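Local coordinates for protein FKBP-type peptidyl-prolyl cis-trans isomerase FkpA (Escherichia coli, PDB 1Q6I) that catalyses the cis-trans isomerization of peptide bonds preceding proline in the periplasm, accelerating protein folding, and serves as a folding chaperone, at residues T141-Y146 and G163-F168. Sequence-based numbering, arbitrary orientation.
Sequences TVVVNY and GEPLSF. With FK5 (8-deethyl-8-[but-3-enyl]-ascomycin), chain C.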
loop_
_atom_site.group_PDB
_atom_site.type_symbol
_atom_site.label_atom_id
_atom_site.label_comp_id
_atom_site.label_asym_id
_atom_site.label_seq_id
_atom_site.Cartn_x
_atom_site.Cartn_y
_atom_site.Cartn_z
ATOM N N THR A 141 2.520 9.507 41.810
ATOM C CA THR A 141 3.452 8.971 40.828
ATOM C C THR A 141 4.286 7.848 41.464
ATOM O O THR A 141 4.768 7.974 42.591
ATOM C CB THR A 141 4.382 10.068 40.370
ATOM O OG1 THR A 141 3.641 11.000 39.576
ATOM C CG2 THR A 141 5.517 9.506 39.444
ATOM N N VAL A 142 4.483 6.773 40.718
ATOM C CA VAL A 142 5.256 5.647 41.183
ATOM C C VAL A 142 6.380 5.393 40.203
ATOM O O VAL A 142 6.238 5.635 38.986
ATOM C CB VAL A 142 4.430 4.347 41.327
ATOM C CG1 VAL A 142 3.346 4.492 42.424
ATOM C CG2 VAL A 142 3.819 3.909 40.004
ATOM N N VAL A 143 7.497 4.925 40.765
ATOM C CA VAL A 143 8.672 4.508 40.013
ATOM C C VAL A 143 8.875 3.002 40.303
ATOM O O VAL A 143 8.983 2.617 41.479
ATOM C CB VAL A 143 9.941 5.281 40.461
ATOM C CG1 VAL A 143 11.136 4.890 39.610
ATOM C CG2 VAL A 143 9.740 6.788 40.453
ATOM N N VAL A 144 8.954 2.168 39.257
ATOM C CA VAL A 144 9.075 0.722 39.409
ATOM C C VAL A 144 10.014 0.034 38.450
ATOM O O VAL A 144 10.246 0.523 37.343
ATOM C CB VAL A 144 7.702 0.049 39.104
ATOM C CG1 VAL A 144 6.625 0.571 40.029
ATOM C CG2 VAL A 144 7.262 0.294 37.630
ATOM N N ASN A 145 10.575 -1.099 38.870
ATOM C CA ASN A 145 11.158 -2.007 37.915
ATOM C C ASN A 145 10.126 -3.131 37.770
ATOM O O ASN A 145 9.403 -3.460 38.700
ATOM C CB ASN A 145 12.504 -2.561 38.345
ATOM C CG ASN A 145 13.616 -1.538 38.231
ATOM O OD1 ASN A 145 13.873 -0.956 37.150
ATOM N ND2 ASN A 145 14.293 -1.320 39.339
ATOM N N TYR A 146 10.033 -3.714 36.591
ATOM C CA TYR A 146 9.087 -4.821 36.406
ATOM C C TYR A 146 9.483 -5.746 35.266
ATOM O O TYR A 146 10.275 -5.435 34.390
ATOM C CB TYR A 146 7.656 -4.305 36.185
ATOM C CG TYR A 146 7.498 -3.611 34.879
ATOM C CD1 TYR A 146 7.821 -2.285 34.768
ATOM C CD2 TYR A 146 7.095 -4.297 33.724
ATOM C CE1 TYR A 146 7.738 -1.618 33.584
ATOM C CE2 TYR A 146 7.009 -3.628 32.507
ATOM C CZ TYR A 146 7.340 -2.272 32.448
ATOM O OH TYR A 146 7.309 -1.526 31.265
ATOM N N GLY A 163 17.809 -0.573 31.611
ATOM C CA GLY A 163 18.738 -0.010 32.558
ATOM C C GLY A 163 18.146 1.112 33.381
ATOM O O GLY A 163 18.881 1.878 33.981
ATOM N N GLU A 164 16.825 1.231 33.410
ATOM C CA GLU A 164 16.228 2.285 34.203
ATOM C C GLU A 164 14.822 1.929 34.600
ATOM O O GLU A 164 14.123 1.208 33.914
ATOM C CB GLU A 164 16.271 3.616 33.459
ATOM C CG GLU A 164 15.277 3.712 32.320
ATOM C CD GLU A 164 15.291 5.070 31.659
ATOM O OE1 GLU A 164 16.127 5.908 32.029
ATOM O OE2 GLU A 164 14.467 5.295 30.760
ATOM N N PRO A 165 14.423 2.374 35.768
ATOM C CA PRO A 165 13.060 2.125 36.209
ATOM C C PRO A 165 12.099 2.970 35.382
ATOM O O PRO A 165 12.524 3.822 34.647
ATOM C CB PRO A 165 13.084 2.594 37.643
ATOM C CG PRO A 165 14.149 3.644 37.665
ATOM C CD PRO A 165 15.216 3.084 36.785
ATOM N N LEU A 166 10.821 2.689 35.505
ATOM C CA LEU A 166 9.787 3.404 34.810
ATOM C C LEU A 166 8.968 4.200 35.808
ATOM O O LEU A 166 8.608 3.720 36.860
ATOM C CB LEU A 166 8.863 2.395 34.143
ATOM C CG LEU A 166 7.606 2.978 33.501
ATOM C CD1 LEU A 166 7.994 3.558 32.159
ATOM C CD2 LEU A 166 6.524 1.892 33.357
ATOM N N SER A 167 8.594 5.384 35.400
ATOM C CA SER A 167 7.825 6.296 36.195
ATOM C C SER A 167 6.480 6.413 35.534
ATOM O O SER A 167 6.445 6.492 34.329
ATOM C CB SER A 167 8.470 7.690 36.061
ATOM O OG SER A 167 8.680 8.330 37.281
ATOM N N PHE A 168 5.388 6.476 36.293
ATOM C CA PHE A 168 4.093 6.816 35.734
ATOM C C PHE A 168 3.077 7.196 36.822
ATOM O O PHE A 168 3.253 6.896 38.021
ATOM C CB PHE A 168 3.554 5.638 34.937
ATOM C CG PHE A 168 3.429 4.395 35.735
ATOM C CD1 PHE A 168 2.389 4.241 36.623
ATOM C CD2 PHE A 168 4.358 3.375 35.597
ATOM C CE1 PHE A 168 2.275 3.083 37.366
ATOM C CE2 PHE A 168 4.252 2.239 36.326
ATOM C CZ PHE A 168 3.204 2.086 37.231
HETATM C C1 FK5 C . 0.571 -0.145 31.499
HETATM C C2 FK5 C . 1.263 -1.395 31.985
HETATM C C3 FK5 C . 1.551 -1.734 33.430
HETATM C C4 FK5 C . 2.636 -0.767 33.823
HETATM C C5 FK5 C . 3.924 -1.040 33.032
HETATM C C6 FK5 C . 3.697 -1.142 31.517
HETATM C C8 FK5 C . 2.316 -2.828 30.381
HETATM C C9 FK5 C . 3.391 -3.267 29.658
HETATM C C10 FK5 C . 3.591 -2.817 28.236
HETATM C C11 FK5 C . 2.361 -2.888 27.321
HETATM C C12 FK5 C . 2.612 -2.177 25.985
HETATM C C13 FK5 C . 3.255 -0.814 26.182
HETATM C C14 FK5 C . 4.454 -0.933 27.092
HETATM C C15 FK5 C . 5.145 0.403 27.365
HETATM C C16 FK5 C . 6.338 0.636 26.464
HETATM C C17 FK5 C . 6.144 1.655 25.347
HETATM C C18 FK5 C . 4.898 2.544 25.517
HETATM C C19 FK5 C . 5.180 3.933 26.080
HETATM C C20 FK5 C . 4.237 5.014 25.762
HETATM C C21 FK5 C . 3.826 6.016 26.800
HETATM C C22 FK5 C . 2.643 5.551 27.622
HETATM C C23 FK5 C . 2.846 4.679 28.828
HETATM C C24 FK5 C . 1.513 4.171 29.387
HETATM C C25 FK5 C . 1.831 2.805 29.960
HETATM C C26 FK5 C . 0.689 1.881 30.379
HETATM C C27 FK5 C . -0.276 1.905 29.274
HETATM C C28 FK5 C . -1.531 2.569 29.538
HETATM C C29 FK5 C . -2.669 2.489 28.594
HETATM C C30 FK5 C . -3.688 1.476 29.097
HETATM C C31 FK5 C . -4.963 1.515 28.252
HETATM C C32 FK5 C . -5.482 2.928 28.270
HETATM C C33 FK5 C . -4.468 3.880 27.665
HETATM C C34 FK5 C . -3.253 3.885 28.559
HETATM C C35 FK5 C . 1.926 -4.312 27.054
HETATM C C36 FK5 C . 6.144 0.862 24.043
HETATM C C37 FK5 C . 6.356 4.239 26.960
HETATM C C38 FK5 C . 3.556 7.334 26.075
HETATM C C39 FK5 C . 4.439 8.417 26.658
HETATM C C40 FK5 C . 5.126 9.360 25.766
HETATM C C41 FK5 C . 2.645 3.079 31.199
HETATM C C42 FK5 C . 0.075 1.244 27.977
HETATM C C43 FK5 C . 2.736 -0.068 23.971
HETATM C C44 FK5 C . 6.583 1.326 29.036
HETATM C C45 FK5 C . -6.216 -0.522 28.120
HETATM N N7 FK5 C . 2.419 -1.846 31.243
HETATM O O1 FK5 C . 1.148 0.530 30.620
HETATM O O2 FK5 C . -0.621 0.307 32.079
HETATM O O3 FK5 C . 1.101 -3.433 30.162
HETATM O O4 FK5 C . 4.339 -4.114 30.239
HETATM O O5 FK5 C . 3.975 -1.451 28.318
HETATM O O6 FK5 C . 4.624 -3.718 27.758
HETATM O O7 FK5 C . 3.711 -0.256 24.976
HETATM O O8 FK5 C . 5.610 0.372 28.686
HETATM O O9 FK5 C . 1.324 5.904 27.342
HETATM O O10 FK5 C . 1.033 4.985 30.422
HETATM O O11 FK5 C . -5.960 0.686 28.804
HETATM O O12 FK5 C . -6.690 3.024 27.578
#
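Tyr146 and Leu166 meet where two antiparallel strands of the FKBP-fold sheet, 141-150 and 166-169, border the pocket that holds the macrolide FK5. Four backbone hydrogen bonds fix the register: two join Val142 to Phe168 and two join Val144 to Leu166, with Val143 and Ser167 forming the non-hydrogen-bonded pair between them. Val142, Val144, Leu166 and Phe168 share one face of the sheet. There Val144 CG2 comes obliquely to the Phe168 ring, 3.8 Å from CE2. On the other face, the Val143 side chain lies alongside Pro165, its CG1 3.6 Å from Pro165 CB. The Tyr146 ring offers a face to FK5, whose C5 sits 3.7 Å above its plane, offset toward the rim; Trp177 adds an edge-to-face contact, and Asp157 and Arg162 hydrogen-bond the hydroxyl. A leucine in place of Tyr146 would probably leave Asp157 and Arg162 without their hydroxyl partner and take away the ring face on which FK5 C5 rests. Leu166, with CG anti to the backbone N (chi1 173°), places CD2 3.7 Å from Tyr146 CE1 and 3.9 Å from FK5 C5.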